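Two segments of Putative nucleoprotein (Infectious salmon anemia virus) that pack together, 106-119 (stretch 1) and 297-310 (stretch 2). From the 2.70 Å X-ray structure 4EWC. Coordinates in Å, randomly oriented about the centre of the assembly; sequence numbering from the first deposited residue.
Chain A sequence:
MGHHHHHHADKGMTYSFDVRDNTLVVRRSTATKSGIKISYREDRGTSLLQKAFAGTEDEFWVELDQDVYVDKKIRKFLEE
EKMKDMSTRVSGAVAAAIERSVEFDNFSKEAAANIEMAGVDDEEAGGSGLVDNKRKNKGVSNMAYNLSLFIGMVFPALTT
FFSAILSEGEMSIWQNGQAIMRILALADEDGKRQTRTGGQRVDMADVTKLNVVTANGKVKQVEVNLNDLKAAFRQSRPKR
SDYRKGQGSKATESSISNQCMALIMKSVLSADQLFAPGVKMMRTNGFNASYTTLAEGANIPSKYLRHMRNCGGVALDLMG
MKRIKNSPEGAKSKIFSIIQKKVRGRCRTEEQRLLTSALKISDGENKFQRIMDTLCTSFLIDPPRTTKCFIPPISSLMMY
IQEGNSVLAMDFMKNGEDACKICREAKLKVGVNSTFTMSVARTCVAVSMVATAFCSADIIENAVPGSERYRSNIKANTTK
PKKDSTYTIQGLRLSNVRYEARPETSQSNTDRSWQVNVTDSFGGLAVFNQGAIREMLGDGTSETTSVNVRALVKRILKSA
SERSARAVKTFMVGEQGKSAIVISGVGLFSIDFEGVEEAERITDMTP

Stretch 1, residues 106-119: NFSKEAAANIEMAG
Stretch 2, residues 297-310: GANIPSKYLRHMRN

One side-chain amide ties a helix to a beta turn: Asn-114 ND2 donates to two backbone carbonyls of stretch 2, to Ile-300 O at 2.7 Å (N-H...O angle 169°) and to Ala-298 O at 3.0 Å (154°). Both amide hydrogens of this buried residue are therefore used. Asn-114 points toward stretch 2 with chi1 -77° (m) and chi2 -41°, which places Asn-114 OD1 beside Ser-302 CB (3.1 Å) and Leu-305 CD2 (3.4 Å).

Stretch 1 enters already helical and carries regular bonds such as Ala-111 N to Phe-107 O (2.8 Å); helical phi/psi values persist through Ala-118. Stretch 2 opens with a type I beta turn from Gly-297 to Ile-300, closed by Ile-300 N to Gly-297 O at 2.9 Å. Gly-297 has phi 69°, a value that favours glycine. Ile-300 and Pro-301 are extended (psi 130° and 124°), Pro-301 is the N-cap residue, and a helix begins at Ser-302; a 3-10 segment includes Arg-309 and Asn-310. The register advances in the same sequence direction on both sides: CA atoms of Glu-110 and Asn-299 lie 5.0 Å apart, those of Asn-114 and Ser-302 5.5 Å, and those of Met-117 and Arg-306 7.2 Å.

At the turn, Phe-107 (chi1 -168°, t; chi2 81°) points its CA-to-CB bond sideways to stretch 2, but its ring end comes nearer. Phe-107 CE1 is 3.3 Å from Asn-299 CG and Phe-107 CZ 4.0 Å from Ala-298 CB, both approached obliquely. Ala-111 CB adds a small apolar contact with Ala-298 CB (4.3 Å). Ala-111 CA also lies 3.3 Å from Ala-298 O, a CA-H...O contact with 138° at the hydrogen, so this carbonyl meets both the asparagine amide and the helix backbone. Asn-299 itself is in the p rotamer (chi1 59°).

Glu-110 points toward stretch 2 with chi1 -160° (t), chi2 49° (p) and chi3 62°. Glu-110 CG packs 3.3 Å from Asn-299 O, while Glu-110 OE2 accepts a weak hydrogen bond from Ser-302 N at 3.4 Å (151°). The carboxylate meets the NH at the start of the helix, a position with no preceding helical carbonyl to bond. Ser-302 (chi1 77°, p) also points toward stretch 1, with Ser-302 CB 4.2 Å from Ala-113 CB.

Farther along, Arg-309 starts sideways, yet its end comes nearer (chi1 -79° and chi2 -68°, both m; chi3 143°; chi4 -164°). Met-117 O and Ala-118 N lie over one face of the guanidinium. Arg-309 NH2 is 3.3 Å from Met-117 CB, and Arg-309 NH1 is 3.6 Å from Asn-114 O. Met-117, a selenomethionine with all three chi angles m, sets Met-117 CG 4.3 Å from Ser-302 CB. The two stretches together bury 581 Å².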

ATOM      1  N   ASN A 106     -20.121 -22.322 -14.497  1.00 77.97           N
ATOM      2  CA  ASN A 106     -20.901 -21.281 -15.153  1.00 80.30           C
ATOM      3  C   ASN A 106     -20.013 -20.209 -15.794  1.00 77.06           C
ATOM      4  O   ASN A 106     -20.193 -19.853 -16.961  1.00 69.72           O
ATOM      5  CB  ASN A 106     -21.874 -20.633 -14.160  1.00 84.31           C
ATOM      6  CG  ASN A 106     -22.975 -21.586 -13.711  1.00 89.82           C
ATOM      7  OD1 ASN A 106     -23.300 -22.549 -14.413  1.00 92.37           O
ATOM      8  ND2 ASN A 106     -23.554 -21.320 -12.538  1.00 87.40           N
ATOM      9  N   PHE A 107     -19.062 -19.708 -15.006  1.00 77.38           N
ATOM     10  CA  PHE A 107     -18.029 -18.780 -15.471  1.00 71.06           C
ATOM     11  C   PHE A 107     -17.337 -19.312 -16.719  1.00 67.14           C
ATOM     12  O   PHE A 107     -17.223 -18.595 -17.715  1.00 65.57           O
ATOM     13  CB  PHE A 107     -17.006 -18.550 -14.351  1.00 70.25           C
ATOM     14  CG  PHE A 107     -16.059 -17.400 -14.593  1.00 62.85           C
ATOM     15  CD1 PHE A 107     -16.438 -16.095 -14.335  1.00 60.22           C
ATOM     16  CD2 PHE A 107     -14.773 -17.632 -15.015  1.00 61.54           C
ATOM     17  CE1 PHE A 107     -15.563 -15.048 -14.530  1.00 56.56           C
ATOM     18  CE2 PHE A 107     -13.904 -16.586 -15.211  1.00 57.75           C
ATOM     19  CZ  PHE A 107     -14.296 -15.296 -14.972  1.00 57.15           C
ATOM     20  N   SER A 108     -16.902 -20.573 -16.667  1.00 69.11           N
ATOM     21  CA  SER A 108     -16.182 -21.197 -17.787  1.00 69.80           C
ATOM     22  C   SER A 108     -17.049 -21.379 -19.026  1.00 67.82           C
ATOM     23  O   SER A 108     -16.563 -21.268 -20.137  1.00 65.80           O
ATOM     24  CB  SER A 108     -15.592 -22.546 -17.391  1.00 67.00           C
ATOM     25  OG  SER A 108     -14.551 -22.368 -16.464  1.00 75.82           O
ATOM     26  N   LYS A 109     -18.329 -21.680 -18.831  1.00 71.85           N
ATOM     27  CA  LYS A 109     -19.259 -21.823 -19.947  1.00 68.87           C
ATOM     28  C   LYS A 109     -19.444 -20.463 -20.608  1.00 68.64           C
ATOM     29  O   LYS A 109     -19.477 -20.342 -21.834  1.00 66.71           O
ATOM     30  CB  LYS A 109     -20.619 -22.352 -19.472  1.00 72.20           C
ATOM     31  CG  LYS A 109     -21.486 -22.948 -20.587  1.00 68.53           C
ATOM     32  CD  LYS A 109     -22.959 -22.569 -20.449  1.00 78.61           C
ATOM     33  CE  LYS A 109     -23.203 -21.087 -20.768  1.00 85.11           C
ATOM     34  NZ  LYS A 109     -24.654 -20.735 -20.872  1.00 75.26           N
ATOM     35  N   GLU A 110     -19.567 -19.429 -19.789  1.00 66.62           N
ATOM     36  CA  GLU A 110     -19.763 -18.107 -20.343  1.00 68.88           C
ATOM     37  C   GLU A 110     -18.498 -17.631 -21.040  1.00 62.30           C
ATOM     38  O   GLU A 110     -18.574 -17.047 -22.105  1.00 59.75           O
ATOM     39  CB  GLU A 110     -20.235 -17.101 -19.277  1.00 64.06           C
ATOM     40  CG  GLU A 110     -20.897 -15.892 -19.900  1.00 67.53           C
ATOM     41  CD  GLU A 110     -21.951 -16.285 -20.937  1.00 72.85           C
ATOM     42  OE1 GLU A 110     -22.932 -16.960 -20.537  1.00 75.52           O
ATOM     43  OE2 GLU A 110     -21.790 -15.944 -22.143  1.00 65.94           O
ATOM     44  N   ALA A 111     -17.348 -17.886 -20.425  1.00 62.75           N
ATOM     45  CA  ALA A 111     -16.058 -17.590 -21.037  1.00 63.58           C
ATOM     46  C   ALA A 111     -15.841 -18.380 -22.335  1.00 64.25           C
ATOM     47  O   ALA A 111     -15.247 -17.878 -23.287  1.00 62.55           O
ATOM     48  CB  ALA A 111     -14.936 -17.876 -20.050  1.00 60.16           C
ATOM     49  N   ALA A 112     -16.336 -19.613 -22.364  1.00 62.42           N
ATOM     50  CA  ALA A 112     -16.157 -20.487 -23.516  1.00 65.52           C
ATOM     51  C   ALA A 112     -17.128 -20.148 -24.621  1.00 67.98           C
ATOM     52  O   ALA A 112     -17.068 -20.711 -25.710  1.00 76.11           O
ATOM     53  CB  ALA A 112     -16.294 -21.959 -23.124  1.00 65.56           C
ATOM     54  N   ALA A 113     -18.048 -19.241 -24.329  1.00 68.25           N
ATOM     55  CA  ALA A 113     -18.931 -18.689 -25.358  1.00 65.04           C
ATOM     56  C   ALA A 113     -18.177 -17.559 -26.013  1.00 65.99           C
ATOM     57  O   ALA A 113     -18.244 -17.356 -27.225  1.00 62.34           O
ATOM     58  CB  ALA A 113     -20.205 -18.159 -24.734  1.00 67.69           C
ATOM     59  N   ASN A 114     -17.459 -16.826 -25.169  1.00 63.13           N
ATOM     60  CA  ASN A 114     -16.747 -15.631 -25.570  1.00 63.30           C
ATOM     61  C   ASN A 114     -15.453 -15.908 -26.323  1.00 65.46           C
ATOM     62  O   ASN A 114     -15.085 -15.128 -27.205  1.00 62.88           O
ATOM     63  CB  ASN A 114     -16.493 -14.724 -24.357  1.00 56.78           C
ATOM     64  CG  ASN A 114     -17.735 -13.965 -23.931  1.00 56.95           C
ATOM     65  OD1 ASN A 114     -18.489 -13.475 -24.772  1.00 59.77           O
ATOM     66  ND2 ASN A 114     -17.955 -13.865 -22.623  1.00 55.72           N
ATOM     67  N   ILE A 115     -14.767 -17.002 -25.983  1.00 65.82           N
ATOM     68  CA  ILE A 115     -13.544 -17.354 -26.702  1.00 67.94           C
ATOM     69  C   ILE A 115     -13.862 -17.822 -28.120  1.00 70.79           C
ATOM     70  O   ILE A 115     -13.116 -17.530 -29.051  1.00 74.44           O
ATOM     71  CB  ILE A 115     -12.648 -18.380 -25.960  1.00 66.36           C
ATOM     72  CG1 ILE A 115     -13.468 -19.581 -25.491  1.00 80.17           C
ATOM     73  CG2 ILE A 115     -11.942 -17.725 -24.783  1.00 63.82           C
ATOM     74  CD1 ILE A 115     -13.188 -20.872 -26.248  1.00 82.76           C
ATOM     75  N   GLU A 116     -14.980 -18.519 -28.296  1.00 68.30           N
ATOM     76  CA  GLU A 116     -15.364 -18.959 -29.635  1.00 67.46           C
ATOM     77  C   GLU A 116     -15.820 -17.780 -30.508  1.00 69.86           C
ATOM     78  O   GLU A 116     -15.594 -17.768 -31.722  1.00 71.47           O
ATOM     79  CB  GLU A 116     -16.430 -20.064 -29.568  1.00 61.38           C
HETATM   80  N   MSE A 117     -16.440 -16.782 -29.881  1.00 69.70           N
HETATM   81  CA  MSE A 117     -16.956 -15.629 -30.607  1.00 69.58           C
HETATM   82  C   MSE A 117     -15.872 -14.609 -30.987  1.00 71.97           C
HETATM   83  O   MSE A 117     -16.141 -13.669 -31.737  1.00 72.55           O
HETATM   84  CB  MSE A 117     -18.014 -14.932 -29.752  1.00 20.00           C
HETATM   85  CG  MSE A 117     -19.258 -15.773 -29.516  1.00 20.00           C
HETATM   86 SE   MSE A 117     -20.175 -16.302 -31.115  1.00 20.00          SE
HETATM   87  CE  MSE A 117     -20.820 -14.544 -31.659  1.00 20.00           C
ATOM     88  N   ALA A 118     -14.654 -14.807 -30.486  1.00 69.72           N
ATOM     89  CA  ALA A 118     -13.505 -14.003 -30.905  1.00 72.20           C
ATOM     90  C   ALA A 118     -13.360 -13.923 -32.437  1.00 73.98           C
ATOM     91  O   ALA A 118     -12.882 -12.919 -32.965  1.00 77.13           O
ATOM     92  CB  ALA A 118     -12.221 -14.527 -30.272  1.00 66.99           C
ATOM     93  N   GLY A 119     -13.785 -14.968 -33.147  1.00 72.74           N
ATOM     94  CA  GLY A 119     -13.762 -14.961 -34.600  1.00 74.22           C
ATOM     95  C   GLY A 119     -15.061 -14.498 -35.237  1.00 72.21           C
ATOM     96  O   GLY A 119     -15.770 -13.636 -34.704  1.00 76.00           O
ATOM     97  N   GLY A 297     -13.651  -9.593 -17.023  1.00 41.41           N
ATOM     98  CA  GLY A 297     -14.918  -9.609 -17.735  1.00 41.32           C
ATOM     99  C   GLY A 297     -15.159 -10.807 -18.626  1.00 48.11           C
ATOM    100  O   GLY A 297     -16.111 -10.819 -19.412  1.00 48.14           O
ATOM    101  N   ALA A 298     -14.299 -11.814 -18.504  1.00 47.10           N
ATOM    102  CA  ALA A 298     -14.453 -13.092 -19.216  1.00 48.76           C
ATOM    103  C   ALA A 298     -15.887 -13.704 -19.212  1.00 53.16           C
ATOM    104  O   ALA A 298     -16.280 -14.388 -20.160  1.00 53.33           O
ATOM    105  CB  ALA A 298     -13.444 -14.091 -18.692  1.00 45.33           C
ATOM    106  N   ASN A 299     -16.663 -13.441 -18.165  1.00 50.26           N
ATOM    107  CA  ASN A 299     -18.019 -13.968 -18.074  1.00 54.83           C
ATOM    108  C   ASN A 299     -19.138 -12.988 -18.476  1.00 58.41           C
ATOM    109  O   ASN A 299     -20.313 -13.208 -18.133  1.00 56.93           O
ATOM    110  CB  ASN A 299     -18.297 -14.431 -16.643  1.00 54.77           C
ATOM    111  CG  ASN A 299     -18.130 -13.310 -15.637  1.00 55.32           C
ATOM    112  OD1 ASN A 299     -17.310 -12.400 -15.836  1.00 57.35           O
ATOM    113  ND2 ASN A 299     -18.897 -13.364 -14.549  1.00 56.96           N
ATOM    114  N   ILE A 300     -18.792 -11.897 -19.158  1.00 52.32           N
ATOM    115  CA  ILE A 300     -19.823 -11.009 -19.683  1.00 51.00           C
ATOM    116  C   ILE A 300     -20.540 -11.754 -20.792  1.00 52.38           C
ATOM    117  O   ILE A 300     -19.895 -12.319 -21.667  1.00 52.21           O
ATOM    118  CB  ILE A 300     -19.243  -9.718 -20.252  1.00 46.27           C
ATOM    119  CG1 ILE A 300     -18.698  -8.848 -19.128  1.00 47.19           C
ATOM    120  CG2 ILE A 300     -20.287  -8.969 -21.032  1.00 47.68           C
ATOM    121  CD1 ILE A 300     -17.859  -7.699 -19.617  1.00 44.26           C
ATOM    122  N   PRO A 301     -21.881 -11.784 -20.738  1.00 54.81           N
ATOM    123  CA  PRO A 301     -22.728 -12.487 -21.711  1.00 54.49           C
ATOM    124  C   PRO A 301     -22.378 -12.125 -23.154  1.00 54.69           C
ATOM    125  O   PRO A 301     -22.391 -10.942 -23.517  1.00 53.30           O
ATOM    126  CB  PRO A 301     -24.140 -12.013 -21.348  1.00 48.09           C
ATOM    127  CG  PRO A 301     -24.065 -11.677 -19.905  1.00 44.57           C
ATOM    128  CD  PRO A 301     -22.679 -11.149 -19.672  1.00 51.88           C
ATOM    129  N   SER A 302     -22.078 -13.138 -23.964  1.00 53.33           N
ATOM    130  CA  SER A 302     -21.504 -12.925 -25.296  1.00 56.00           C
ATOM    131  C   SER A 302     -22.329 -12.038 -26.235  1.00 53.81           C
ATOM    132  O   SER A 302     -21.762 -11.354 -27.088  1.00 56.54           O
ATOM    133  CB  SER A 302     -21.205 -14.263 -25.968  1.00 62.59           C
ATOM    134  OG  SER A 302     -22.388 -14.854 -26.452  1.00 77.95           O
ATOM    135  N   LYS A 303     -23.652 -12.049 -26.085  1.00 49.99           N
ATOM    136  CA  LYS A 303     -24.516 -11.205 -26.906  1.00 51.19           C
ATOM    137  C   LYS A 303     -24.174  -9.723 -26.731  1.00 55.23           C
ATOM    138  O   LYS A 303     -24.394  -8.916 -27.630  1.00 58.72           O
ATOM    139  CB  LYS A 303     -25.999 -11.447 -26.590  1.00 50.28           C
ATOM    140  N   TYR A 304     -23.624  -9.380 -25.573  1.00 51.28           N
ATOM    141  CA  TYR A 304     -23.286  -8.006 -25.268  1.00 50.48           C
ATOM    142  C   TYR A 304     -21.839  -7.686 -25.637  1.00 57.30           C
ATOM    143  O   TYR A 304     -21.547  -6.581 -26.117  1.00 61.65           O
ATOM    144  CB  TYR A 304     -23.511  -7.722 -23.782  1.00 47.25           C
ATOM    145  CG  TYR A 304     -24.908  -8.001 -23.291  1.00 45.94           C
ATOM    146  CD1 TYR A 304     -26.020  -7.647 -24.051  1.00 47.67           C
ATOM    147  CD2 TYR A 304     -25.120  -8.614 -22.050  1.00 43.84           C
ATOM    148  CE1 TYR A 304     -27.319  -7.895 -23.590  1.00 47.34           C
ATOM    149  CE2 TYR A 304     -26.408  -8.870 -21.586  1.00 45.73           C
ATOM    150  CZ  TYR A 304     -27.506  -8.503 -22.366  1.00 49.89           C
ATOM    151  OH  TYR A 304     -28.781  -8.741 -21.916  1.00 53.22           O
ATOM    152  N   LEU A 305     -20.939  -8.639 -25.405  1.00 53.02           N
ATOM    153  CA  LEU A 305     -19.509  -8.423 -25.592  1.00 52.69           C
ATOM    154  C   LEU A 305     -19.165  -8.342 -27.075  1.00 63.10           C
ATOM    155  O   LEU A 305     -18.201  -7.669 -27.473  1.00 67.48           O
ATOM    156  CB  LEU A 305     -18.717  -9.555 -24.917  1.00 58.15           C
ATOM    157  CG  LEU A 305     -17.252  -9.368 -24.520  1.00 59.16           C
ATOM    158  CD1 LEU A 305     -17.086  -8.250 -23.506  1.00 54.08           C
ATOM    159  CD2 LEU A 305     -16.663 -10.667 -23.953  1.00 53.21           C
ATOM    160  N   ARG A 306     -19.960  -9.027 -27.894  1.00 66.74           N
ATOM    161  CA  ARG A 306     -19.749  -9.068 -29.345  1.00 68.60           C
ATOM    162  C   ARG A 306     -19.655  -7.660 -29.890  1.00 68.10           C
ATOM    163  O   ARG A 306     -18.889  -7.378 -30.815  1.00 65.51           O
ATOM    164  CB  ARG A 306     -20.910  -9.817 -30.030  1.00 69.63           C
ATOM    165  N   HIS A 307     -20.446  -6.778 -29.282  1.00 67.63           N
ATOM    166  CA  HIS A 307     -20.517  -5.369 -29.660  1.00 65.86           C
ATOM    167  C   HIS A 307     -19.434  -4.530 -28.983  1.00 65.56           C
ATOM    168  O   HIS A 307     -19.122  -3.442 -29.448  1.00 61.32           O
ATOM    169  CB  HIS A 307     -21.887  -4.816 -29.266  1.00 66.78           C
ATOM    170  CG  HIS A 307     -23.032  -5.479 -29.961  1.00 74.22           C
ATOM    171  ND1 HIS A 307     -23.594  -5.006 -31.136  1.00 79.51           N
ATOM    172  CD2 HIS A 307     -23.745  -6.598 -29.647  1.00 73.11           C
ATOM    173  CE1 HIS A 307     -24.572  -5.779 -31.507  1.00 75.21           C
ATOM    174  NE2 HIS A 307     -24.703  -6.765 -30.627  1.00 74.51           N
HETATM  175  N   MSE A 308     -18.886  -5.018 -27.870  1.00 59.74           N
HETATM  176  CA  MSE A 308     -17.949  -4.227 -27.090  1.00 54.75           C
HETATM  177  C   MSE A 308     -16.770  -5.070 -26.630  1.00 55.84           C
HETATM  178  O   MSE A 308     -16.473  -5.169 -25.422  1.00 53.12           O
HETATM  179  CB  MSE A 308     -18.660  -3.596 -25.903  1.00 55.62           C
HETATM  180  CG  MSE A 308     -19.697  -2.583 -26.303  1.00 58.66           C
HETATM  181 SE   MSE A 308     -18.841  -0.935 -26.920  0.76 69.40          SE
HETATM  182  CE  MSE A 308     -18.441  -0.183 -25.166  1.00 61.57           C
ATOM    183  N   ARG A 309     -16.107  -5.668 -27.618  1.00 52.87           N
ATOM    184  CA  ARG A 309     -14.993  -6.578 -27.402  1.00 52.97           C
ATOM    185  C   ARG A 309     -14.036  -6.139 -26.295  1.00 50.47           C
ATOM    186  O   ARG A 309     -13.716  -6.927 -25.428  1.00 52.24           O
ATOM    187  CB  ARG A 309     -14.240  -6.824 -28.710  1.00 53.38           C
ATOM    188  CG  ARG A 309     -14.926  -7.818 -29.634  1.00 63.59           C
ATOM    189  CD  ARG A 309     -14.882  -9.206 -29.033  1.00 72.31           C
ATOM    190  NE  ARG A 309     -16.102  -9.979 -29.283  1.00 76.20           N
ATOM    191  CZ  ARG A 309     -16.434 -11.091 -28.623  1.00 76.75           C
ATOM    192  NH1 ARG A 309     -15.629 -11.571 -27.671  1.00 68.83           N
ATOM    193  NH2 ARG A 309     -17.566 -11.724 -28.914  1.00 74.04           N
ATOM    194  N   ASN A 310     -13.613  -4.881 -26.306  1.00 51.55           N
ATOM    195  CA  ASN A 310     -12.633  -4.397 -25.333  1.00 48.27           C
ATOM    196  C   ASN A 310     -13.121  -4.293 -23.874  1.00 48.94           C
ATOM    197  O   ASN A 310     -12.357  -3.874 -23.008  1.00 46.11           O
ATOM    198  CB  ASN A 310     -12.019  -3.058 -25.765  1.00 46.23           C
ATOM    199  CG  ASN A 310     -11.393  -3.096 -27.167  1.00 47.91           C
ATOM    200  OD1 ASN A 310     -10.953  -4.133 -27.639  1.00 47.58           O
ATOM    201  ND2 ASN A 310     -11.346  -1.942 -27.822  1.00 42.39           N
TER